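Local coordinates for molybdopterin biosynthesis protein MoaB (Sulfolobus tokodaii, PDB 3IWT) that probably takes part in molybdenum cofactor biosynthesis and is likely to bind a molybdopterin precursor, at residues A[112-120]-A[131-139]. Residues are numbered along the deposited sequence; the frame is centred on the assembly and turned at random. Where two conformers were deposited one is given.
Sequences EGFSDVFRL and AAYLTKASA
With CG anti to the backbone N in both Phe114 (chi1 -178°) and Phe118, the two rings lean from one side of helix 112-123 onto Ala139 and Ala137. The Ala139 methyl reaches Phe114 CG obliquely at 3.6 Å; Ala137 CB lies 3.7 Å from Phe118 CD2, and Thr135 CG2 meets the edge of the same ring. The next residue, Arg119, lies with CG 3.8 Å from Thr135 CG2, and its bend at chi3 (-72°) turns NH1 to Thr135 O, a 3.1 Å bond bent to 143°. Ser115 O sits over the centre of one guanidinium face, while NE pairs with Asp116 of a second subunit. In this MogA/MoaB fold the helix thus rests on the loop leading into strand 138-142 and on the strand's first residues, with helix 154-176 also packing on both phenylalanines. A leucine in place of Arg119 would probably leave Thr135 O without this donor and that Asp116 without its charged mate. Thr135 OG1 accepts from Ala137 N in an ST turn just before the strand. A water donates to both Ser115 O and Ala137 O, the latter also 3.4 Å from Ser115 CA in a CA-H...O contact.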
ATOM      1  N   GLU A 112       5.825 -10.878 -10.166  1.00 41.92           N
ATOM      2  CA  GLU A 112       6.480 -10.647  -8.898  1.00 43.41           C
ATOM      3  C   GLU A 112       7.811 -11.397  -8.825  1.00 43.71           C
ATOM      4  O   GLU A 112       8.835 -10.837  -8.374  1.00 44.60           O
ATOM      5  CB  GLU A 112       5.556 -11.084  -7.741  1.00 43.95           C
ATOM      6  CG  GLU A 112       4.183 -10.353  -7.729  1.00 45.66           C
ATOM      7  CD  GLU A 112       3.233 -10.848  -6.640  1.00 46.28           C
ATOM      8  OE1 GLU A 112       3.574 -11.781  -5.883  1.00 46.67           O
ATOM      9  OE2 GLU A 112       2.129 -10.283  -6.527  1.00 45.48           O
ATOM     10  N   GLY A 113       7.795 -12.644  -9.297  1.00 42.79           N
ATOM     11  CA  GLY A 113       8.955 -13.526  -9.231  1.00 42.56           C
ATOM     12  C   GLY A 113      10.111 -13.174 -10.150  1.00 42.00           C
ATOM     13  O   GLY A 113      11.217 -13.683  -9.965  1.00 42.51           O
ATOM     14  N   PHE A 114       9.904 -12.320 -11.149  1.00 42.64           N
ATOM     15  CA  PHE A 114      11.017 -11.950 -12.003  1.00 42.54           C
ATOM     16  C   PHE A 114      12.153 -11.313 -11.187  1.00 42.28           C
ATOM     17  O   PHE A 114      13.308 -11.590 -11.449  1.00 42.26           O
ATOM     18  CB  PHE A 114      10.623 -11.006 -13.158  1.00 43.84           C
ATOM     19  CG  PHE A 114      11.788 -10.664 -14.054  1.00 43.45           C
ATOM     20  CD1 PHE A 114      12.147 -11.493 -15.118  1.00 44.77           C
ATOM     21  CD2 PHE A 114      12.543  -9.524 -13.811  1.00 44.49           C
ATOM     22  CE1 PHE A 114      13.231 -11.185 -15.901  1.00 45.37           C
ATOM     23  CE2 PHE A 114      13.628  -9.221 -14.592  1.00 45.69           C
ATOM     24  CZ  PHE A 114      13.976 -10.041 -15.632  1.00 44.92           C
ATOM     25  N   SER A 115      11.814 -10.432 -10.242  1.00 42.04           N
ATOM     26  CA  SER A 115      12.827  -9.727  -9.457  0.50 41.63           C
ATOM     27  C   SER A 115      13.747 -10.685  -8.663  1.00 42.07           C
ATOM     28  O   SER A 115      14.974 -10.594  -8.757  1.00 41.84           O
ATOM     29  CB  SER A 115      12.191  -8.674  -8.535  0.50 41.61           C
ATOM     30  OG  SER A 115      11.125  -9.222  -7.786  0.50 38.87           O
ATOM     31  N   ASP A 116      13.169 -11.597  -7.892  1.00 41.56           N
ATOM     32  CA  ASP A 116      14.000 -12.532  -7.117  1.00 41.61           C
ATOM     33  C   ASP A 116      14.706 -13.609  -7.940  1.00 41.23           C
ATOM     34  O   ASP A 116      15.852 -13.991  -7.644  1.00 40.70           O
ATOM     35  CB  ASP A 116      13.220 -13.123  -5.910  1.00 42.05           C
ATOM     36  CG  ASP A 116      11.891 -13.711  -6.295  1.00 41.96           C
ATOM     37  OD1 ASP A 116      10.931 -12.918  -6.384  1.00 42.02           O
ATOM     38  OD2 ASP A 116      11.805 -14.951  -6.513  1.00 42.57           O
ATOM     39  N   VAL A 117      14.046 -14.113  -8.986  1.00 40.99           N
ATOM     40  CA  VAL A 117      14.690 -15.087  -9.860  1.00 40.86           C
ATOM     41  C   VAL A 117      15.860 -14.454 -10.645  1.00 40.59           C
ATOM     42  O   VAL A 117      16.897 -15.091 -10.831  1.00 39.86           O
ATOM     43  CB  VAL A 117      13.694 -15.799 -10.778  1.00 40.97           C
ATOM     44  CG1 VAL A 117      14.445 -16.786 -11.712  1.00 37.32           C
ATOM     45  CG2 VAL A 117      12.643 -16.529  -9.943  1.00 40.41           C
ATOM     46  N   PHE A 118      15.720 -13.194 -11.047  1.00 41.49           N
ATOM     47  CA  PHE A 118      16.838 -12.497 -11.666  1.00 41.39           C
ATOM     48  C   PHE A 118      17.995 -12.323 -10.680  1.00 41.61           C
ATOM     49  O   PHE A 118      19.162 -12.489 -11.038  1.00 40.95           O
ATOM     50  CB  PHE A 118      16.448 -11.140 -12.256  1.00 42.64           C
ATOM     51  CG  PHE A 118      17.625 -10.425 -12.900  1.00 43.12           C
ATOM     52  CD1 PHE A 118      18.191 -10.916 -14.074  1.00 43.42           C
ATOM     53  CD2 PHE A 118      18.211  -9.312 -12.287  1.00 44.49           C
ATOM     54  CE1 PHE A 118      19.289 -10.281 -14.649  1.00 42.97           C
ATOM     55  CE2 PHE A 118      19.313  -8.672 -12.865  1.00 45.64           C
ATOM     56  CZ  PHE A 118      19.853  -9.168 -14.032  1.00 43.63           C
ATOM     57  N   ARG A 119      17.669 -12.005  -9.433  1.00 41.66           N
ATOM     58  CA  ARG A 119      18.705 -11.884  -8.408  1.00 41.91           C
ATOM     59  C   ARG A 119      19.361 -13.249  -8.119  1.00 41.99           C
ATOM     60  O   ARG A 119      20.567 -13.313  -7.862  1.00 42.13           O
ATOM     61  CB  ARG A 119      18.154 -11.229  -7.149  1.00 42.12           C
ATOM     62  CG  ARG A 119      17.897  -9.759  -7.350  1.00 41.77           C
ATOM     63  CD  ARG A 119      17.462  -9.043  -6.080  1.00 42.97           C
ATOM     64  NE  ARG A 119      16.118  -9.346  -5.609  1.00 41.65           N
ATOM     65  CZ  ARG A 119      15.056  -8.565  -5.768  1.00 43.62           C
ATOM     66  NH1 ARG A 119      15.123  -7.462  -6.492  1.00 44.21           N
ATOM     67  NH2 ARG A 119      13.901  -8.899  -5.206  1.00 44.10           N
ATOM     68  N   LEU A 120      18.590 -14.332  -8.240  1.00 42.07           N
ATOM     69  CA  LEU A 120      19.123 -15.693  -8.045  1.00 42.92           C
ATOM     70  C   LEU A 120      20.203 -16.041  -9.101  1.00 42.09           C
ATOM     71  O   LEU A 120      21.311 -16.461  -8.764  1.00 41.79           O
ATOM     72  CB  LEU A 120      17.954 -16.714  -8.052  1.00 43.57           C
ATOM     73  CG  LEU A 120      18.182 -18.233  -7.953  1.00 45.07           C
ATOM     74  CD1 LEU A 120      16.808 -18.873  -7.800  1.00 48.06           C
ATOM     75  CD2 LEU A 120      18.869 -18.830  -9.176  1.00 46.60           C
ATOM     76  N   ALA A 131      26.470  -8.714  -4.817  1.00 43.93           N
ATOM     77  CA  ALA A 131      25.998  -7.530  -5.516  1.00 43.61           C
ATOM     78  C   ALA A 131      24.591  -7.739  -6.097  1.00 43.50           C
ATOM     79  O   ALA A 131      23.877  -6.762  -6.418  1.00 44.11           O
ATOM     80  CB  ALA A 131      26.985  -7.142  -6.607  1.00 44.82           C
ATOM     81  N   ALA A 132      24.155  -8.999  -6.187  1.00 42.18           N
ATOM     82  CA  ALA A 132      22.802  -9.322  -6.639  1.00 42.12           C
ATOM     83  C   ALA A 132      21.717  -8.552  -5.854  1.00 41.83           C
ATOM     84  O   ALA A 132      20.679  -8.236  -6.404  1.00 41.31           O
ATOM     85  CB  ALA A 132      22.561 -10.799  -6.558  1.00 42.25           C
ATOM     86  N   TYR A 133      21.931  -8.290  -4.557  1.00 41.68           N
ATOM     87  CA  TYR A 133      20.864  -7.611  -3.802  1.00 41.83           C
ATOM     88  C   TYR A 133      20.784  -6.127  -4.078  1.00 42.26           C
ATOM     89  O   TYR A 133      19.871  -5.449  -3.572  1.00 42.26           O
ATOM     90  CB  TYR A 133      20.860  -7.940  -2.319  1.00 40.98           C
ATOM     91  CG  TYR A 133      21.940  -7.352  -1.436  1.00 40.12           C
ATOM     92  CD1 TYR A 133      21.811  -6.067  -0.911  1.00 39.08           C
ATOM     93  CD2 TYR A 133      23.044  -8.088  -1.082  1.00 38.54           C
ATOM     94  CE1 TYR A 133      22.768  -5.523  -0.060  1.00 40.03           C
ATOM     95  CE2 TYR A 133      24.022  -7.570  -0.219  1.00 38.81           C
ATOM     96  CZ  TYR A 133      23.879  -6.273   0.295  1.00 39.60           C
ATOM     97  OH  TYR A 133      24.824  -5.748   1.176  1.00 39.52           O
ATOM     98  N   LEU A 134      21.686  -5.619  -4.916  1.00 43.13           N
ATOM     99  CA  LEU A 134      21.683  -4.204  -5.278  1.00 44.05           C
ATOM    100  C   LEU A 134      20.980  -3.862  -6.618  1.00 44.98           C
ATOM    101  O   LEU A 134      21.120  -2.738  -7.127  1.00 44.74           O
ATOM    102  CB  LEU A 134      23.129  -3.707  -5.241  1.00 45.10           C
ATOM    103  CG  LEU A 134      23.753  -3.753  -3.829  1.00 47.71           C
ATOM    104  CD1 LEU A 134      25.120  -3.087  -3.855  1.00 52.66           C
ATOM    105  CD2 LEU A 134      22.847  -3.106  -2.788  1.00 51.56           C
ATOM    106  N   THR A 135      20.202  -4.809  -7.152  1.00 45.24           N
ATOM    107  CA  THR A 135      19.319  -4.523  -8.314  1.00 45.53           C
ATOM    108  C   THR A 135      17.841  -4.712  -7.968  1.00 45.99           C
ATOM    109  O   THR A 135      17.495  -5.536  -7.120  1.00 45.64           O
ATOM    110  CB  THR A 135      19.688  -5.367  -9.533  1.00 45.84           C
ATOM    111  OG1 THR A 135      18.910  -4.965 -10.678  1.00 46.31           O
ATOM    112  CG2 THR A 135      19.519  -6.889  -9.264  1.00 47.30           C
ATOM    113  N   LYS A 136      17.000  -3.928  -8.643  1.00 45.25           N
ATOM    114  CA  LYS A 136      15.545  -4.009  -8.561  1.00 45.67           C
ATOM    115  C   LYS A 136      14.906  -4.308  -9.925  1.00 44.72           C
ATOM    116  O   LYS A 136      13.717  -4.018 -10.144  1.00 44.46           O
ATOM    117  CB  LYS A 136      14.981  -2.715  -7.999  1.00 46.36           C
ATOM    118  CG  LYS A 136      15.455  -2.356  -6.647  1.00 47.96           C
ATOM    119  CD  LYS A 136      14.813  -1.040  -6.167  1.00 48.49           C
ATOM    120  CE  LYS A 136      15.486   0.194  -6.804  1.00 52.48           C
ATOM    121  NZ  LYS A 136      15.028   1.406  -6.087  1.00 55.23           N
ATOM    122  N   ALA A 137      15.696  -4.883 -10.841  1.00 44.03           N
ATOM    123  CA  ALA A 137      15.192  -5.344 -12.124  1.00 43.96           C
ATOM    124  C   ALA A 137      13.849  -6.053 -11.903  1.00 43.90           C
ATOM    125  O   ALA A 137      13.697  -6.828 -10.965  1.00 43.45           O
ATOM    126  CB  ALA A 137      16.211  -6.261 -12.826  1.00 43.24           C
ATOM    127  N   SER A 138      12.862  -5.709 -12.744  1.00 44.08           N
ATOM    128  CA  SER A 138      11.459  -6.073 -12.535  1.00 43.86           C
ATOM    129  C   SER A 138      10.782  -6.350 -13.867  1.00 43.94           C
ATOM    130  O   SER A 138      11.303  -5.976 -14.920  1.00 44.44           O
ATOM    131  CB  SER A 138      10.725  -4.932 -11.823  1.00 45.10           C
ATOM    132  OG  SER A 138      11.246  -4.690 -10.531  1.00 48.48           O
ATOM    133  N   ALA A 139       9.642  -7.036 -13.815  1.00 43.40           N
ATOM    134  CA  ALA A 139       8.815  -7.329 -14.998  1.00 42.81           C
ATOM    135  C   ALA A 139       7.327  -7.190 -14.613  1.00 42.80           C
ATOM    136  O   ALA A 139       6.955  -7.303 -13.430  1.00 42.05           O
ATOM    137  CB  ALA A 139       9.127  -8.756 -15.580  1.00 42.98           C
TER
HETATM  138  O   HOH W   1      15.876  -8.033  -9.544  1.00 26.50           O
HETATM  139  O   HOH W   2       9.273  -8.359 -11.057  1.00 28.03           O